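Local structure of PspGI restriction endonuclease (Pyrococcus sp. GI-H, 3BM3) at residues Tyr83-Glu86 against Lys87-Ser91; Ser91-Gln94 against Ala95-Ser98. The protein binds DNA and probably cleaves it site-specifically as a type II restriction endonuclease, and is captured here on its substrate. The protein carries 2 engineered substitutions. All blocks are in the same frame, centred on the assembly; numbering follows the deposited sequence. Where two conformers were deposited one is given.

Contact 1: residues Tyr83-Glu86 against Lys87-Ser91; sequences YSRE and KLEQS. With nucleotides of chain B.
The guanidinium of R85 turns its edge to the carboxylate of E89, four residues on. Its NE and NH1 both reach the one oxygen OE2, a side-on grip closed as a salt bridge. The R85 NE to E89 OE2 bond is 2.7 Å long and uses the anti lone pair of the oxygen. NH1 comes to the same anti side but lies 35° out of the carboxylate plane. The two flat groups are turned 45° against each other. R75 of helix 52-80 adds a second salt bridge to OE2, which would probably favour the charged carboxylate. The ring of Y83 presents its edge to the start of the helix, with L88 N in its plane. Y83 CD2 packs on L88 CB at 3.8 Å, and Y78 meets the same ring edge-to-face.

These contacts lie at the N-terminal end of helix 85-115. S84 is the N-cap. Its OG stands anti to its own backbone N (chi1 165°) and accepts from K87 N at 3.1 Å, taking up an N-H of the first turn. S84 O, R85 O and E86 O then accept from the backbone N of L88, E89 and Q90 in turn.

K87 bends twice along its chain, and its NZ donates to Q90 OE1 at 2.8 Å, in the carbonyl plane. This bond would help fix the Q90 amide, whose OE1 lies 3.4 Å from C5' of DG9 of chain B. Q90 NE2 bonds to Q93 of the second subunit. S91 OG donates to OP1 of DA10 of chain B at 2.6 Å.

Contact 2: residues Ser91-Gln94 against Ala95-Ser98; sequences SFQQ and ARFS. With nucleotides of chain B; nucleotides of chain A.
A95 N donates to S91 O at 2.8 Å, and the same i to i+4 pattern runs on through R96, F97 and S98. The methyl of A95 rests against the backbone of DA10 of chain B, with CB 3.3 Å from O3'.

R96 lays one guanidinium face over the backbone of F92 and Q93. Its NH2 bonds to Q93 OE1 at 2.8 Å. The approach is from above the amide carbonyl plane, 71° out of it, and the two flat groups stand 84° apart. NE forms a salt bridge to a DNA phosphate and NH1 one to E71. Replacing R96 by an alanine is likely to leave the E71 carboxylate and that phosphate without this arginine, and to strip one bond from Q93 OE1.

Both faces of the F97 ring are met. Q93 NE2 lies over the ring centre, 3.4 Å above its plane. Q93 gets there with CG anti to its backbone N (chi1 178°) and a bend at the next bond. On the opposite face O2 of DC5 of chain A is offset toward the rim. Q94 OE1 meets the ring edge, 3.3 Å from CD2, and accepts from N2 of a guanine other than DG9. Q94 NE2 donates to O4' of DG9 of chain B at 3.0 Å. Q94 O accepts from N2 of that nucleotide.

S98 sets CB 3.5 Å from N3 of DA10 of chain B. This part of helix 85-115 thus meets the minor-groove side of the DNA. Elsewhere on it, F92 and R96 lean on helix 52-80.

How the contacts relate
From the N terminus, the chain passes through helix 52-80 and turns into helix 85-115. Contact 1 lies at the start of that second helix. Contact 2 follows directly, and the two share S91. Neither closes a long loop, since each joins neighbouring turns. They do not nest or cross, and their centres are about 11 Å apart. Side chains of both rest on helix 52-80, and both contacts touch the DNA and the second subunit. Burial grows along the way: 83-91 is partly buried, while 91-98 is buried throughout. Q90 of contact 1 and Q93 of contact 2 also link the two regions across the dimer.

Contact 1: residues Tyr83-Glu86 against Lys87-Ser91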
ATOM      1  N   TYR C  83     -28.886  -8.821  -8.693  1.00 17.36           N
ATOM      2  CA  TYR C  83     -27.692  -8.014  -8.824  1.00 16.84           C
ATOM      3  C   TYR C  83     -26.437  -8.847  -9.128  1.00 16.12           C
ATOM      4  O   TYR C  83     -26.290  -9.936  -8.621  1.00 16.06           O
ATOM      5  CB  TYR C  83     -27.504  -7.247  -7.537  1.00 16.69           C
ATOM      6  CG  TYR C  83     -26.529  -6.125  -7.601  1.00 17.65           C
ATOM      7  CD1 TYR C  83     -26.953  -4.842  -7.884  1.00 18.70           C
ATOM      8  CD2 TYR C  83     -25.203  -6.319  -7.276  1.00 17.46           C
ATOM      9  CE1 TYR C  83     -26.067  -3.797  -7.884  1.00 19.86           C
ATOM     10  CE2 TYR C  83     -24.310  -5.299  -7.307  1.00 17.49           C
ATOM     11  CZ  TYR C  83     -24.748  -4.036  -7.598  1.00 20.03           C
ATOM     12  OH  TYR C  83     -23.890  -2.976  -7.611  1.00 22.85           O
ATOM     13  N   SER C  84     -25.522  -8.294  -9.913  1.00 16.24           N
ATOM     14  CA  SER C  84     -24.277  -8.991 -10.289  1.00 15.92           C
ATOM     15  C   SER C  84     -23.563  -9.473  -9.044  1.00 15.60           C
ATOM     16  O   SER C  84     -23.147  -8.654  -8.222  1.00 15.41           O
ATOM     17  CB  SER C  84     -23.324  -8.078 -11.032  1.00 16.01           C
ATOM     18  OG  SER C  84     -22.026  -8.656 -11.082  1.00 15.14           O
ATOM     19  N   ARG C  85     -23.423 -10.781  -8.910  1.00 15.03           N
ATOM     20  CA  ARG C  85     -22.756 -11.337  -7.729  1.00 15.24           C
ATOM     21  C   ARG C  85     -21.300 -10.935  -7.639  1.00 14.43           C
ATOM     22  O   ARG C  85     -20.797 -10.675  -6.552  1.00 14.71           O
ATOM     23  CB  ARG C  85     -22.831 -12.853  -7.745  1.00 15.92           C
ATOM     24  CG  ARG C  85     -22.316 -13.506  -6.475  1.00 16.21           C
ATOM     25  CD  ARG C  85     -23.163 -13.128  -5.286  1.00 17.78           C
ATOM     26  NE  ARG C  85     -22.692 -13.675  -4.035  1.00 18.94           N
ATOM     27  CZ  ARG C  85     -23.062 -14.817  -3.455  1.00 17.48           C
ATOM     28  NH1 ARG C  85     -22.530 -15.145  -2.304  1.00 19.77           N
ATOM     29  NH2 ARG C  85     -23.941 -15.641  -4.017  1.00 19.95           N
ATOM     30  N   GLU C  86     -20.619 -10.958  -8.779  1.00 14.45           N
ATOM     31  CA  GLU C  86     -19.225 -10.578  -8.831  1.00 15.22           C
ATOM     32  C   GLU C  86     -19.081  -9.125  -8.364  1.00 13.95           C
ATOM     33  O   GLU C  86     -18.198  -8.801  -7.585  1.00 14.00           O
ATOM     34  CB  GLU C  86     -18.697 -10.708 -10.237  1.00 15.64           C
ATOM     35  CG  GLU C  86     -18.625 -12.135 -10.701  1.00 19.91           C
ATOM     36  CD  GLU C  86     -19.862 -12.637 -11.458  1.00 23.73           C
ATOM     37  OE1 GLU C  86     -21.009 -12.073 -11.328  1.00 23.53           O
ATOM     38  OE2 GLU C  86     -19.660 -13.650 -12.182  1.00 24.32           O
ATOM     39  N   LYS C  87     -19.956  -8.255  -8.847  1.00 13.21           N
ATOM     40  CA  LYS C  87     -19.853  -6.848  -8.466  1.00 13.25           C
ATOM     41  C   LYS C  87     -20.216  -6.646  -7.005  1.00 12.10           C
ATOM     42  O   LYS C  87     -19.560  -5.904  -6.296  1.00 10.98           O
ATOM     43  CB  LYS C  87     -20.686  -5.954  -9.391  1.00 15.03           C
ATOM     44  CG  LYS C  87     -20.027  -5.811 -10.779  1.00 19.06           C
ATOM     45  CD  LYS C  87     -18.499  -5.435 -10.780  1.00 23.72           C
ATOM     46  CE  LYS C  87     -18.212  -3.917 -10.641  1.00 26.01           C
ATOM     47  NZ  LYS C  87     -16.774  -3.551 -10.885  1.00 23.17           N
ATOM     48  N   LEU C  88     -21.217  -7.375  -6.551  1.00 11.55           N
ATOM     49  CA  LEU C  88     -21.646  -7.310  -5.169  1.00 11.13           C
ATOM     50  C   LEU C  88     -20.504  -7.704  -4.229  1.00 10.64           C
ATOM     51  O   LEU C  88     -20.173  -7.006  -3.255  1.00 10.63           O
ATOM     52  CB  LEU C  88     -22.823  -8.272  -4.996  1.00 10.89           C
ATOM     53  CG  LEU C  88     -23.448  -8.264  -3.611  1.00 11.58           C
ATOM     54  CD1 LEU C  88     -24.023  -6.885  -3.228  1.00 11.47           C
ATOM     55  CD2 LEU C  88     -24.569  -9.302  -3.603  1.00 12.20           C
ATOM     56  N   GLU C  89     -19.912  -8.842  -4.519  1.00 10.72           N
ATOM     57  CA  GLU C  89     -18.844  -9.353  -3.668  1.00 11.13           C
ATOM     58  C   GLU C  89     -17.602  -8.482  -3.754  1.00 10.76           C
ATOM     59  O   GLU C  89     -16.892  -8.316  -2.755  1.00 10.32           O
ATOM     60  CB  GLU C  89     -18.540 -10.805  -3.987  1.00 12.05           C
ATOM     61  CG  GLU C  89     -19.725 -11.735  -3.715  1.00 12.20           C
ATOM     62  CD  GLU C  89     -20.208 -11.781  -2.289  1.00 12.74           C
ATOM     63  OE1 GLU C  89     -19.550 -11.297  -1.346  1.00 14.30           O
ATOM     64  OE2 GLU C  89     -21.279 -12.378  -2.098  1.00 14.58           O
ATOM     65  N   GLN C  90     -17.373  -7.867  -4.913  1.00  9.58           N
ATOM     66  CA  GLN C  90     -16.213  -6.987  -5.018  1.00 10.08           C
ATOM     67  C   GLN C  90     -16.481  -5.786  -4.126  1.00  8.55           C
ATOM     68  O   GLN C  90     -15.613  -5.338  -3.375  1.00 10.24           O
ATOM     69  CB  GLN C  90     -16.015  -6.522  -6.457  1.00  9.76           C
ATOM     70  CG  GLN C  90     -14.882  -5.552  -6.559  1.00  9.35           C
ATOM     71  CD  GLN C  90     -14.796  -4.919  -7.896  1.00 12.24           C
ATOM     72  OE1 GLN C  90     -15.797  -4.411  -8.387  1.00 12.58           O
ATOM     73  NE2 GLN C  90     -13.625  -4.973  -8.507  1.00  9.49           N
ATOM     74  N   SER C  91     -17.691  -5.251  -4.239  1.00  9.04           N
ATOM     75  CA  SER C  91     -18.098  -4.093  -3.433  1.00  9.42           C
ATOM     76  C   SER C  91     -17.980  -4.370  -1.950  1.00  8.78           C
ATOM     77  O   SER C  91     -17.462  -3.545  -1.197  1.00  9.95           O
ATOM     78  CB  SER C  91     -19.500  -3.607  -3.796  1.00  9.59           C
ATOM     79  OG  SER C  91     -19.532  -3.013  -5.094  1.00 10.91           O
TER
ATOM     80  P    DA B  10     -18.179   0.437  -4.662  1.00  8.99           P
ATOM     81  OP1  DA B  10     -19.387  -0.439  -4.658  1.00 10.75           O
ATOM     82  OP2  DA B  10     -18.219   1.734  -5.359  1.00  9.38           O
ATOM     83  O5'  DA B  10     -17.798   0.654  -3.138  1.00  8.75           O
ATOM     84  C5'  DA B  10     -17.534  -0.474  -2.322  1.00  8.85           C
ATOM     85  C4'  DA B  10     -17.024  -0.043  -0.971  1.00  9.69           C
ATOM     86  O4'  DA B  10     -15.707   0.531  -1.102  1.00  9.81           O
ATOM     87  C3'  DA B  10     -17.880   1.013  -0.285  1.00  9.58           C
ATOM     88  O3'  DA B  10     -17.938   0.711   1.096  1.00 10.31           O
ATOM     89  C2'  DA B  10     -17.131   2.311  -0.547  1.00 10.99           C
ATOM     90  C1'  DA B  10     -15.681   1.854  -0.577  1.00 10.26           C
ATOM     91  N9   DA B  10     -14.835   2.638  -1.468  1.00 10.53           N
ATOM     92  C8   DA B  10     -15.132   3.050  -2.743  1.00  9.41           C
ATOM     93  N7   DA B  10     -14.163   3.706  -3.327  1.00 12.86           N
ATOM     94  C5   DA B  10     -13.161   3.736  -2.367  1.00 12.34           C
ATOM     95  C6   DA B  10     -11.875   4.276  -2.377  1.00 16.69           C
ATOM     96  N6   DA B  10     -11.356   4.898  -3.437  1.00 13.76           N
ATOM     97  N1   DA B  10     -11.130   4.148  -1.257  1.00 15.84           N
ATOM     98  C2   DA B  10     -11.656   3.499  -0.207  1.00 16.42           C
ATOM     99  N3   DA B  10     -12.858   2.931  -0.083  1.00 10.80           N
ATOM    100  C4   DA B  10     -13.566   3.092  -1.213  1.00 12.40           C
ATOM    101  P    DG B   9     -12.880   0.083  -9.296  1.00 10.92           P
ATOM    102  OP1  DG B   9     -13.075  -0.787 -10.489  1.00 11.58           O
ATOM    103  OP2  DG B   9     -12.504   1.504  -9.482  1.00 11.04           O
ATOM    104  O5'  DG B   9     -14.212   0.039  -8.434  1.00 10.05           O
ATOM    105  C5'  DG B   9     -14.740  -1.212  -8.017  1.00 10.57           C
ATOM    106  C4'  DG B   9     -15.164  -1.150  -6.570  1.00 10.55           C
ATOM    107  O4'  DG B   9     -14.004  -0.953  -5.718  1.00  9.30           O
ATOM    108  C3'  DG B   9     -16.123  -0.016  -6.226  1.00  9.65           C
ATOM    109  O3'  DG B   9     -16.962  -0.471  -5.174  1.00  8.59           O
ATOM    110  C2'  DG B   9     -15.181   1.072  -5.735  1.00 11.47           C
ATOM    111  C1'  DG B   9     -14.143   0.258  -4.982  1.00 10.13           C
ATOM    112  N9   DG B   9     -12.821   0.875  -4.905  1.00  9.83           N
ATOM    113  C8   DG B   9     -12.156   1.530  -5.910  1.00  9.23           C
ATOM    114  N7   DG B   9     -10.964   1.934  -5.558  1.00  8.89           N
ATOM    115  C5   DG B   9     -10.840   1.530  -4.237  1.00  8.68           C
ATOM    116  C6   DG B   9      -9.763   1.687  -3.325  1.00  9.49           C
ATOM    117  O6   DG B   9      -8.664   2.221  -3.518  1.00 10.45           O
ATOM    118  N1   DG B   9     -10.062   1.136  -2.084  1.00  9.34           N
ATOM    119  C2   DG B   9     -11.241   0.511  -1.757  1.00  9.30           C
ATOM    120  N2   DG B   9     -11.334   0.037  -0.512  1.00  7.05           N
ATOM    121  N3   DG B   9     -12.253   0.360  -2.599  1.00  9.20           N
ATOM    122  C4   DG B   9     -11.984   0.888  -3.812  1.00  9.82           C
ATOM    123  P    DG B   8     -10.436  -5.308 -10.824  1.00 11.52           P
ATOM    124  OP1  DG B   8     -10.104  -6.501 -10.021  1.00 11.48           O
ATOM    125  OP2  DG B   8     -11.534  -5.366 -11.829  1.00 11.55           O
ATOM    126  O5'  DG B   8     -10.801  -4.123  -9.834  1.00  9.20           O
ATOM    127  C5'  DG B   8      -9.901  -3.736  -8.811  1.00  8.28           C
ATOM    128  C4'  DG B   8     -10.508  -2.596  -8.035  1.00 10.11           C
ATOM    129  O4'  DG B   8      -9.615  -2.197  -6.966  1.00 10.12           O
ATOM    130  C3'  DG B   8     -10.726  -1.340  -8.874  1.00  9.91           C
ATOM    131  O3'  DG B   8     -11.831  -0.630  -8.327  1.00 10.84           O
ATOM    132  C2'  DG B   8      -9.462  -0.550  -8.591  1.00 10.34           C
ATOM    133  C1'  DG B   8      -9.370  -0.810  -7.105  1.00  9.57           C
ATOM    134  N9   DG B   8      -8.087  -0.516  -6.481  1.00  9.03           N
ATOM    135  C8   DG B   8      -6.980   0.053  -7.065  1.00  9.99           C
ATOM    136  N7   DG B   8      -5.998   0.231  -6.226  1.00  8.88           N
ATOM    137  C5   DG B   8      -6.485  -0.253  -5.020  1.00  9.27           C
ATOM    138  C6   DG B   8      -5.884  -0.303  -3.744  1.00  9.05           C
ATOM    139  O6   DG B   8      -4.767   0.111  -3.402  1.00  9.74           O
ATOM    140  N1   DG B   8      -6.723  -0.896  -2.805  1.00  9.50           N
ATOM    141  C2   DG B   8      -7.992  -1.364  -3.063  1.00  9.85           C
ATOM    142  N2   DG B   8      -8.642  -1.909  -2.035  1.00  8.04           N
ATOM    143  N3   DG B   8      -8.570  -1.301  -4.247  1.00  9.84           N
ATOM    144  C4   DG B   8      -7.767  -0.738  -5.173  1.00  9.93           C
TER

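Contact 2: residues Ser91-Gln94 against Ala95-Ser98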
ATOM      1  N   SER C  91     -17.691  -5.251  -4.239  1.00  9.04           N
ATOM      2  CA  SER C  91     -18.098  -4.093  -3.433  1.00  9.42           C
ATOM      3  C   SER C  91     -17.980  -4.370  -1.950  1.00  8.78           C
ATOM      4  O   SER C  91     -17.462  -3.545  -1.197  1.00  9.95           O
ATOM      5  CB  SER C  91     -19.500  -3.607  -3.796  1.00  9.59           C
ATOM      6  OG  SER C  91     -19.532  -3.013  -5.094  1.00 10.91           O
ATOM      7  N   PHE C  92     -18.390  -5.558  -1.525  1.00  9.81           N
ATOM      8  CA  PHE C  92     -18.264  -5.912  -0.145  1.00  9.69           C
ATOM      9  C   PHE C  92     -16.798  -6.026   0.275  1.00 10.37           C
ATOM     10  O   PHE C  92     -16.464  -5.560   1.339  1.00 10.30           O
ATOM     11  CB  PHE C  92     -18.941  -7.221   0.139  1.00 10.91           C
ATOM     12  CG  PHE C  92     -20.443  -7.179   0.113  1.00 10.38           C
ATOM     13  CD1 PHE C  92     -21.185  -6.052   0.464  1.00 11.44           C
ATOM     14  CD2 PHE C  92     -21.127  -8.325  -0.229  1.00 11.66           C
ATOM     15  CE1 PHE C  92     -22.580  -6.079   0.506  1.00 12.62           C
ATOM     16  CE2 PHE C  92     -22.498  -8.331  -0.220  1.00 13.10           C
ATOM     17  CZ  PHE C  92     -23.224  -7.233   0.157  1.00 13.60           C
ATOM     18  N   GLN C  93     -15.945  -6.649  -0.549  1.00  9.31           N
ATOM     19  CA  GLN C  93     -14.520  -6.755  -0.218  1.00  9.99           C
ATOM     20  C   GLN C  93     -13.945  -5.361  -0.055  1.00  9.26           C
ATOM     21  O   GLN C  93     -13.207  -5.101   0.866  1.00  9.56           O
ATOM     22  CB  GLN C  93     -13.721  -7.581  -1.248  1.00 10.01           C
ATOM     23  CG  GLN C  93     -12.276  -7.660  -0.935  1.00 10.52           C
ATOM     24  CD  GLN C  93     -12.055  -8.341   0.385  1.00 11.17           C
ATOM     25  OE1 GLN C  93     -12.240  -9.572   0.473  1.00 12.26           O
ATOM     26  NE2 GLN C  93     -11.740  -7.557   1.440  1.00  9.89           N
ATOM     27  N   GLN C  94     -14.274  -4.477  -0.985  1.00  8.58           N
ATOM     28  CA  GLN C  94     -13.774  -3.106  -0.940  1.00  8.90           C
ATOM     29  C   GLN C  94     -14.267  -2.376   0.310  1.00 10.03           C
ATOM     30  O   GLN C  94     -13.522  -1.639   0.951  1.00 10.23           O
ATOM     31  CB  GLN C  94     -14.101  -2.388  -2.246  1.00  9.42           C
ATOM     32  CG  GLN C  94     -13.444  -3.017  -3.436  1.00  9.40           C
ATOM     33  CD  GLN C  94     -11.952  -2.783  -3.528  1.00  9.31           C
ATOM     34  OE1 GLN C  94     -11.214  -3.096  -2.591  1.00  8.61           O
ATOM     35  NE2 GLN C  94     -11.509  -2.240  -4.636  1.00  9.30           N
ATOM     36  N   ALA C  95     -15.528  -2.602   0.659  1.00  9.96           N
ATOM     37  CA  ALA C  95     -16.083  -2.115   1.937  1.00 10.39           C
ATOM     38  C   ALA C  95     -15.323  -2.659   3.113  1.00 10.67           C
ATOM     39  O   ALA C  95     -15.006  -1.934   4.040  1.00 11.97           O
ATOM     40  CB  ALA C  95     -17.573  -2.450   2.037  1.00  9.38           C
ATOM     41  N   ARG C  96     -14.990  -3.953   3.097  1.00  9.71           N
ATOM     42  CA  ARG C  96     -14.293  -4.580   4.195  1.00 10.46           C
ATOM     43  C   ARG C  96     -12.909  -3.996   4.356  1.00  9.99           C
ATOM     44  O   ARG C  96     -12.511  -3.800   5.467  1.00 11.64           O
ATOM     45  CB  ARG C  96     -14.255  -6.094   3.990  1.00 10.27           C
ATOM     46  CG  ARG C  96     -15.618  -6.751   4.218  1.00 12.34           C
ATOM     47  CD  ARG C  96     -15.500  -8.240   4.331  1.00 13.68           C
ATOM     48  NE  ARG C  96     -14.906  -8.918   3.195  1.00 15.30           N
ATOM     49  CZ  ARG C  96     -15.576  -9.430   2.156  1.00 17.02           C
ATOM     50  NH1 ARG C  96     -16.889  -9.296   2.056  1.00 15.33           N
ATOM     51  NH2 ARG C  96     -14.913 -10.053   1.204  1.00 15.43           N
ATOM     52  N   PHE C  97     -12.198  -3.713   3.265  1.00 10.14           N
ATOM     53  CA  PHE C  97     -10.872  -3.108   3.371  1.00 10.18           C
ATOM     54  C   PHE C  97     -11.019  -1.745   4.037  1.00 10.36           C
ATOM     55  O   PHE C  97     -10.391  -1.456   5.044  1.00 10.98           O
ATOM     56  CB  PHE C  97     -10.290  -2.948   1.986  1.00  9.73           C
ATOM     57  CG  PHE C  97      -9.736  -4.234   1.393  1.00  8.42           C
ATOM     58  CD1 PHE C  97      -8.936  -5.073   2.172  1.00  8.46           C
ATOM     59  CD2 PHE C  97      -9.919  -4.545   0.068  1.00 10.87           C
ATOM     60  CE1 PHE C  97      -8.349  -6.192   1.614  1.00 10.34           C
ATOM     61  CE2 PHE C  97      -9.346  -5.689  -0.472  1.00 12.10           C
ATOM     62  CZ  PHE C  97      -8.554  -6.479   0.298  1.00 10.65           C
ATOM     63  N   SER C  98     -11.860  -0.905   3.452  0.50 10.57           N
ATOM     64  CA  SER C  98     -12.002   0.469   3.944  0.50 10.52           C
ATOM     65  C   SER C  98     -12.508   0.463   5.396  0.50 10.88           C
ATOM     66  O   SER C  98     -11.920   1.102   6.286  0.50 10.95           O
ATOM     67  CB  SER C  98     -12.910   1.284   3.026  0.50 11.26           C
ATOM     68  OG  SER C  98     -12.988   2.612   3.503  0.50  9.50           O
TER
ATOM     69  P    DG B   9     -12.880   0.083  -9.296  1.00 10.92           P
ATOM     70  OP1  DG B   9     -13.075  -0.787 -10.489  1.00 11.58           O
ATOM     71  OP2  DG B   9     -12.504   1.504  -9.482  1.00 11.04           O
ATOM     72  O5'  DG B   9     -14.212   0.039  -8.434  1.00 10.05           O
ATOM     73  C5'  DG B   9     -14.740  -1.212  -8.017  1.00 10.57           C
ATOM     74  C4'  DG B   9     -15.164  -1.150  -6.570  1.00 10.55           C
ATOM     75  O4'  DG B   9     -14.004  -0.953  -5.718  1.00  9.30           O
ATOM     76  C3'  DG B   9     -16.123  -0.016  -6.226  1.00  9.65           C
ATOM     77  O3'  DG B   9     -16.962  -0.471  -5.174  1.00  8.59           O
ATOM     78  C2'  DG B   9     -15.181   1.072  -5.735  1.00 11.47           C
ATOM     79  C1'  DG B   9     -14.143   0.258  -4.982  1.00 10.13           C
ATOM     80  N9   DG B   9     -12.821   0.875  -4.905  1.00  9.83           N
ATOM     81  C8   DG B   9     -12.156   1.530  -5.910  1.00  9.23           C
ATOM     82  N7   DG B   9     -10.964   1.934  -5.558  1.00  8.89           N
ATOM     83  C5   DG B   9     -10.840   1.530  -4.237  1.00  8.68           C
ATOM     84  C6   DG B   9      -9.763   1.687  -3.325  1.00  9.49           C
ATOM     85  O6   DG B   9      -8.664   2.221  -3.518  1.00 10.45           O
ATOM     86  N1   DG B   9     -10.062   1.136  -2.084  1.00  9.34           N
ATOM     87  C2   DG B   9     -11.241   0.511  -1.757  1.00  9.30           C
ATOM     88  N2   DG B   9     -11.334   0.037  -0.512  1.00  7.05           N
ATOM     89  N3   DG B   9     -12.253   0.360  -2.599  1.00  9.20           N
ATOM     90  C4   DG B   9     -11.984   0.888  -3.812  1.00  9.82           C
ATOM     91  P    DA B  10     -18.179   0.437  -4.662  1.00  8.99           P
ATOM     92  OP1  DA B  10     -19.387  -0.439  -4.658  1.00 10.75           O
ATOM     93  OP2  DA B  10     -18.219   1.734  -5.359  1.00  9.38           O
ATOM     94  O5'  DA B  10     -17.798   0.654  -3.138  1.00  8.75           O
ATOM     95  C5'  DA B  10     -17.534  -0.474  -2.322  1.00  8.85           C
ATOM     96  C4'  DA B  10     -17.024  -0.043  -0.971  1.00  9.69           C
ATOM     97  O4'  DA B  10     -15.707   0.531  -1.102  1.00  9.81           O
ATOM     98  C3'  DA B  10     -17.880   1.013  -0.285  1.00  9.58           C
ATOM     99  O3'  DA B  10     -17.938   0.711   1.096  1.00 10.31           O
ATOM    100  C2'  DA B  10     -17.131   2.311  -0.547  1.00 10.99           C
ATOM    101  C1'  DA B  10     -15.681   1.854  -0.577  1.00 10.26           C
ATOM    102  N9   DA B  10     -14.835   2.638  -1.468  1.00 10.53           N
ATOM    103  C8   DA B  10     -15.132   3.050  -2.743  1.00  9.41           C
ATOM    104  N7   DA B  10     -14.163   3.706  -3.327  1.00 12.86           N
ATOM    105  C5   DA B  10     -13.161   3.736  -2.367  1.00 12.34           C
ATOM    106  C6   DA B  10     -11.875   4.276  -2.377  1.00 16.69           C
ATOM    107  N6   DA B  10     -11.356   4.898  -3.437  1.00 13.76           N
ATOM    108  N1   DA B  10     -11.130   4.148  -1.257  1.00 15.84           N
ATOM    109  C2   DA B  10     -11.656   3.499  -0.207  1.00 16.42           C
ATOM    110  N3   DA B  10     -12.858   2.931  -0.083  1.00 10.80           N
ATOM    111  C4   DA B  10     -13.566   3.092  -1.213  1.00 12.40           C
TER
ATOM    112  P    DC A   5      -5.500   0.083   6.939  1.00  9.89           P
ATOM    113  OP1  DC A   5      -5.647  -0.376   8.331  1.00  9.02           O
ATOM    114  OP2  DC A   5      -4.208   0.650   6.470  1.00  9.47           O
ATOM    115  O5'  DC A   5      -5.875  -1.137   5.990  1.00  7.21           O
ATOM    116  C5'  DC A   5      -7.120  -1.798   6.153  1.00  9.12           C
ATOM    117  C4'  DC A   5      -7.286  -2.832   5.068  1.00  7.30           C
ATOM    118  O4'  DC A   5      -7.284  -2.136   3.808  1.00  9.41           O
ATOM    119  C3'  DC A   5      -6.140  -3.842   5.013  1.00  8.34           C
ATOM    120  O3'  DC A   5      -6.664  -5.162   5.041  1.00  9.69           O
ATOM    121  C2'  DC A   5      -5.442  -3.573   3.693  1.00  9.96           C
ATOM    122  C1'  DC A   5      -6.482  -2.834   2.876  1.00  9.14           C
ATOM    123  N1   DC A   5      -5.888  -1.850   1.969  1.00  9.24           N
ATOM    124  C2   DC A   5      -6.284  -1.837   0.636  1.00 12.10           C
ATOM    125  O2   DC A   5      -7.195  -2.600   0.278  1.00 11.76           O
ATOM    126  N3   DC A   5      -5.677  -0.990  -0.227  1.00  9.44           N
ATOM    127  C4   DC A   5      -4.723  -0.160   0.214  1.00  9.32           C
ATOM    128  N4   DC A   5      -4.123   0.636  -0.673  1.00  9.54           N
ATOM    129  C5   DC A   5      -4.339  -0.119   1.583  1.00  9.01           C
ATOM    130  C6   DC A   5      -4.939  -0.971   2.418  1.00  9.54           C
TER